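Local coordinates for protein 361aa long hypothetical D-aminopeptidase (Pyrococcus horikoshii, PDB 2DRH) that probably acts as an aminopeptidase of the S58 (DmpA-type) peptidase family, although its own function has not been established, at residues K38-I42 against G335-H339; I21-V27 against I243-D247. All blocks are in the same frame, centred on the assembly; numbering follows the deposited sequence.

Interaction 1 (K38-I42 against G335-H339)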
# COMPACT_ATOMS: atom_id res chain seq x y z
N LYS A 38 -19.31 20.85 -34.17
CA LYS A 38 -20.45 19.98 -33.98
C LYS A 38 -20.46 18.91 -35.07
O LYS A 38 -19.77 19.04 -36.08
CB LYS A 38 -21.74 20.80 -34.06
CG LYS A 38 -21.89 21.55 -35.38
CD LYS A 38 -23.21 22.30 -35.49
CE LYS A 38 -23.30 23.04 -36.83
NZ LYS A 38 -24.58 23.79 -36.99
N GLY A 39 -21.24 17.86 -34.85
CA GLY A 39 -21.34 16.79 -35.83
C GLY A 39 -20.24 15.75 -35.81
O GLY A 39 -19.54 15.57 -34.82
N LYS A 40 -20.11 15.07 -36.94
CA LYS A 40 -19.13 14.02 -37.15
C LYS A 40 -17.79 14.30 -36.48
O LYS A 40 -17.34 15.45 -36.44
CB LYS A 40 -18.93 13.84 -38.66
CG LYS A 40 -19.15 12.44 -39.19
CD LYS A 40 -17.86 11.64 -39.16
CE LYS A 40 -17.99 10.36 -39.99
NZ LYS A 40 -16.67 9.68 -40.12
N LEU A 41 -17.16 13.26 -35.96
CA LEU A 41 -15.86 13.43 -35.31
C LEU A 41 -14.76 13.54 -36.35
O LEU A 41 -14.65 12.71 -37.25
CB LEU A 41 -15.56 12.25 -34.39
CG LEU A 41 -14.12 12.19 -33.86
CD1 LEU A 41 -13.87 13.38 -32.93
CD2 LEU A 41 -13.90 10.88 -33.13
N ILE A 42 -13.95 14.59 -36.24
CA ILE A 42 -12.81 14.78 -37.12
C ILE A 42 -11.64 14.80 -36.16
O ILE A 42 -11.25 15.86 -35.67
CB ILE A 42 -12.88 16.13 -37.89
CG1 ILE A 42 -14.11 16.15 -38.81
CG2 ILE A 42 -11.61 16.32 -38.72
CD1 ILE A 42 -14.27 17.44 -39.59
N GLY A 335 -22.03 16.46 -28.82
CA GLY A 335 -20.60 16.40 -29.05
C GLY A 335 -20.24 15.64 -30.31
O GLY A 335 -21.04 15.55 -31.24
N ARG A 336 -19.03 15.11 -30.34
CA ARG A 336 -18.54 14.37 -31.49
C ARG A 336 -19.53 13.30 -31.94
O ARG A 336 -20.18 12.67 -31.12
CB ARG A 336 -17.17 13.74 -31.18
CG ARG A 336 -17.16 12.70 -30.06
CD ARG A 336 -17.26 11.29 -30.63
NE ARG A 336 -16.79 10.28 -29.68
CZ ARG A 336 -16.65 8.99 -29.98
NH1 ARG A 336 -16.95 8.55 -31.20
NH2 ARG A 336 -16.21 8.14 -29.05
N ASP A 337 -19.63 13.12 -33.25
CA ASP A 337 -20.55 12.15 -33.84
C ASP A 337 -21.98 12.35 -33.37
O ASP A 337 -22.73 11.39 -33.21
CB ASP A 337 -20.11 10.71 -33.54
CG ASP A 337 -18.81 10.35 -34.22
OD1 ASP A 337 -18.59 10.81 -35.36
OD2 ASP A 337 -18.01 9.60 -33.62
N ASN A 338 -22.36 13.60 -33.16
CA ASN A 338 -23.70 13.93 -32.72
C ASN A 338 -24.13 13.23 -31.43
O ASN A 338 -25.32 13.11 -31.14
CB ASN A 338 -24.71 13.62 -33.83
CG ASN A 338 -24.46 14.43 -35.09
OD1 ASN A 338 -24.42 15.66 -35.05
ND2 ASN A 338 -24.28 13.74 -36.22
N HIS A 339 -23.15 12.75 -30.67
CA HIS A 339 -23.45 12.10 -29.40
C HIS A 339 -24.06 13.17 -28.49
O HIS A 339 -23.67 14.34 -28.54
CB HIS A 339 -22.16 11.57 -28.77
CG HIS A 339 -21.67 10.29 -29.38
ND1 HIS A 339 -20.44 9.74 -29.07
CD2 HIS A 339 -22.25 9.44 -30.26
CE1 HIS A 339 -20.29 8.61 -29.73
NE2 HIS A 339 -21.37 8.40 -30.45
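The carboxylate of Asp337 ties the two loops together: its OD1 accepts the backbone N-H of Leu41 at 2.9 Å (156° at the hydrogen), the donor standing well above the carboxylate plane. The other oxygen turns to its own segment, where Arg336 NH1 lies 2.8 Å from Asp337 OD2 in a salt bridge, with OD2 in the guanidinium plane and NH1 approaching nearly along the C-O bond. One flat group thus serves both segments, and an alanine in place of Asp337 would probably leave the Leu41 N-H without this acceptor and the Arg336 guanidinium without its countercharge. With CG beside the backbone N (chi1 -67°), the carboxylate swings back toward Leu41 although the CB of Asp337 points away from it. A weak, bent backbone bond runs the other way, from Asp337 N to Gly39 O. Leu41 CB lies against both carboxylate oxygens, and its CD1 rests 3.8 Å from Arg336 CB, while Asn338 OD1 comes within 3.4 Å of Gly39 CA. The imidazole of His339 sets its CE1 over the centre of the guanidinium face. Arg336 NE also bonds Ser139 O, and NH2 reaches Val124 O of the second subunit, against which Leu41 packs too. The contact joins the loop between strands 28-36 and 48-56 to the tight connection between strands 333-334 and 340-341, at a subunit interface.

Interaction 2 (I21-V27 against I243-D247)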
# COMPACT_ATOMS: atom_id res chain seq x y z
N ILE A 21 -16.64 23.90 -2.03
CA ILE A 21 -15.34 23.61 -1.44
C ILE A 21 -14.63 24.88 -0.95
O ILE A 21 -13.83 24.83 -0.02
CB ILE A 21 -14.43 22.86 -2.43
CG1 ILE A 21 -13.18 22.36 -1.71
CG2 ILE A 21 -14.07 23.77 -3.61
CD1 ILE A 21 -12.28 21.48 -2.57
N THR A 22 -14.94 26.02 -1.58
CA THR A 22 -14.32 27.29 -1.21
C THR A 22 -14.83 27.85 0.12
O THR A 22 -14.44 28.94 0.53
CB THR A 22 -14.54 28.36 -2.30
OG1 THR A 22 -15.92 28.40 -2.65
CG2 THR A 22 -13.71 28.04 -3.53
N ASP A 23 -15.71 27.11 0.78
CA ASP A 23 -16.19 27.54 2.09
C ASP A 23 -15.01 27.33 3.02
O ASP A 23 -15.00 27.81 4.16
CB ASP A 23 -17.40 26.72 2.54
CG ASP A 23 -18.70 27.23 1.96
OD1 ASP A 23 -18.88 28.46 1.93
OD2 ASP A 23 -19.55 26.42 1.54
N VAL A 24 -14.02 26.58 2.54
CA VAL A 24 -12.80 26.35 3.29
C VAL A 24 -12.01 27.60 2.92
O VAL A 24 -11.48 27.71 1.81
CB VAL A 24 -12.06 25.08 2.82
CG1 VAL A 24 -10.76 24.90 3.59
CG2 VAL A 24 -12.95 23.86 3.02
N LYS A 25 -11.96 28.56 3.84
CA LYS A 25 -11.28 29.83 3.61
C LYS A 25 -9.91 29.70 2.96
O LYS A 25 -9.05 28.96 3.44
CB LYS A 25 -11.15 30.62 4.92
CG LYS A 25 -10.15 30.05 5.90
CD LYS A 25 -10.71 28.84 6.64
CE LYS A 25 -9.60 28.04 7.32
NZ LYS A 25 -8.75 27.36 6.30
N GLY A 26 -9.72 30.43 1.86
CA GLY A 26 -8.45 30.39 1.16
C GLY A 26 -8.48 29.54 -0.09
O GLY A 26 -7.76 29.83 -1.05
N VAL A 27 -9.30 28.50 -0.09
CA VAL A 27 -9.41 27.62 -1.26
C VAL A 27 -10.08 28.38 -2.40
O VAL A 27 -11.03 29.13 -2.19
CB VAL A 27 -10.23 26.34 -0.93
CG1 VAL A 27 -10.46 25.51 -2.19
CG2 VAL A 27 -9.49 25.52 0.11
N ILE A 243 -12.02 15.79 -4.81
CA ILE A 243 -11.05 16.64 -4.13
C ILE A 243 -11.67 17.11 -2.82
O ILE A 243 -12.71 17.77 -2.80
CB ILE A 243 -10.69 17.88 -4.98
CG1 ILE A 243 -10.15 17.43 -6.34
CG2 ILE A 243 -9.64 18.73 -4.25
CD1 ILE A 243 -8.89 16.58 -6.26
N ILE A 244 -11.03 16.74 -1.72
CA ILE A 244 -11.53 17.10 -0.41
C ILE A 244 -10.63 18.14 0.26
O ILE A 244 -9.40 18.03 0.22
CB ILE A 244 -11.60 15.88 0.53
CG1 ILE A 244 -12.23 14.69 -0.20
CG2 ILE A 244 -12.40 16.24 1.78
CD1 ILE A 244 -13.60 14.95 -0.75
N ALA A 245 -11.26 19.15 0.85
CA ALA A 245 -10.52 20.19 1.56
C ALA A 245 -11.15 20.37 2.93
O ALA A 245 -12.36 20.21 3.10
CB ALA A 245 -10.58 21.50 0.78
N THR A 246 -10.32 20.70 3.92
CA THR A 246 -10.80 20.93 5.28
C THR A 246 -9.86 21.86 6.02
O THR A 246 -8.67 21.96 5.68
CB THR A 246 -10.90 19.61 6.09
OG1 THR A 246 -11.41 19.90 7.41
CG2 THR A 246 -9.53 18.95 6.23
N ASP A 247 -10.39 22.56 7.02
CA ASP A 247 -9.58 23.47 7.81
C ASP A 247 -9.24 22.81 9.15
O ASP A 247 -8.72 23.44 10.07
CB ASP A 247 -10.32 24.80 8.02
CG ASP A 247 -11.63 24.64 8.77
OD1 ASP A 247 -12.20 23.53 8.79
OD2 ASP A 247 -12.11 25.65 9.34
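Residues 21-23 form a short 3-10 segment and residues 24-27 a type II beta turn, closed by Val27 N to Val24 O at 3.0 Å, and this curled chain lies over the C-terminal end of strand 240-246, with the CA atoms of Val24 and Thr246 6.1 Å apart. Ala245 is the focus of the apolar packing. Its methyl meets Ile21 CG1 at 3.7 Å, Val24 CG2 at 4.0 Å and Val27 CG2 at 4.2 Å, three branches converging on one small side chain. Ile21 is fully extended (chi1 -170°, chi2 174°), which carries CD1 past the Ala245 methyl to lie 3.7 Å from Ile243 O. The two methyls of Val24 divide their work: CG2 sits by the carbonyl of Ala245, whereas CG1 faces the backbone where Thr246 joins Asp247. At the more exposed end, Lys25 bends at chi2 and chi4 and crosses Asp247 at about a right angle. Lys25 CE and NZ both lie against Asp247 CB, CE at 3.4 Å, but NZ stays 4.8 Å from Asp247 OD2, too far for a salt bridge; NZ is hydrogen-bonded to Thr286 OG1, and Asp247 OD1 accepts from Thr200 N. Strand 240-246 itself runs antiparallel to 198-207 and parallel to 278-285, and Ile21 also touches Leu204 of strand 198-207, so the segment leading into strand 28-36 packs on a face of this mixed sheet.

Overall arrangement
The two contacts are far apart, on opposite sides of the chain's centre: their centres lie 37 Å from each other and their nearest atoms about 25 Å. They are related through strand 28-36, since the segment 21-27 of interaction 2 leads directly into it and the segment 38-42 of interaction 1 follows it. Interaction 2 is buried, its centre about 12 Å from the centre of the chain, and packs the residues just before that strand on the larger mixed sheet. Interaction 1 is peripheral, its centre about 27 Å from the same point, and continues into the second subunit. Along the sequence their segments alternate, and all four belong to the S58 peptidase region of the chain.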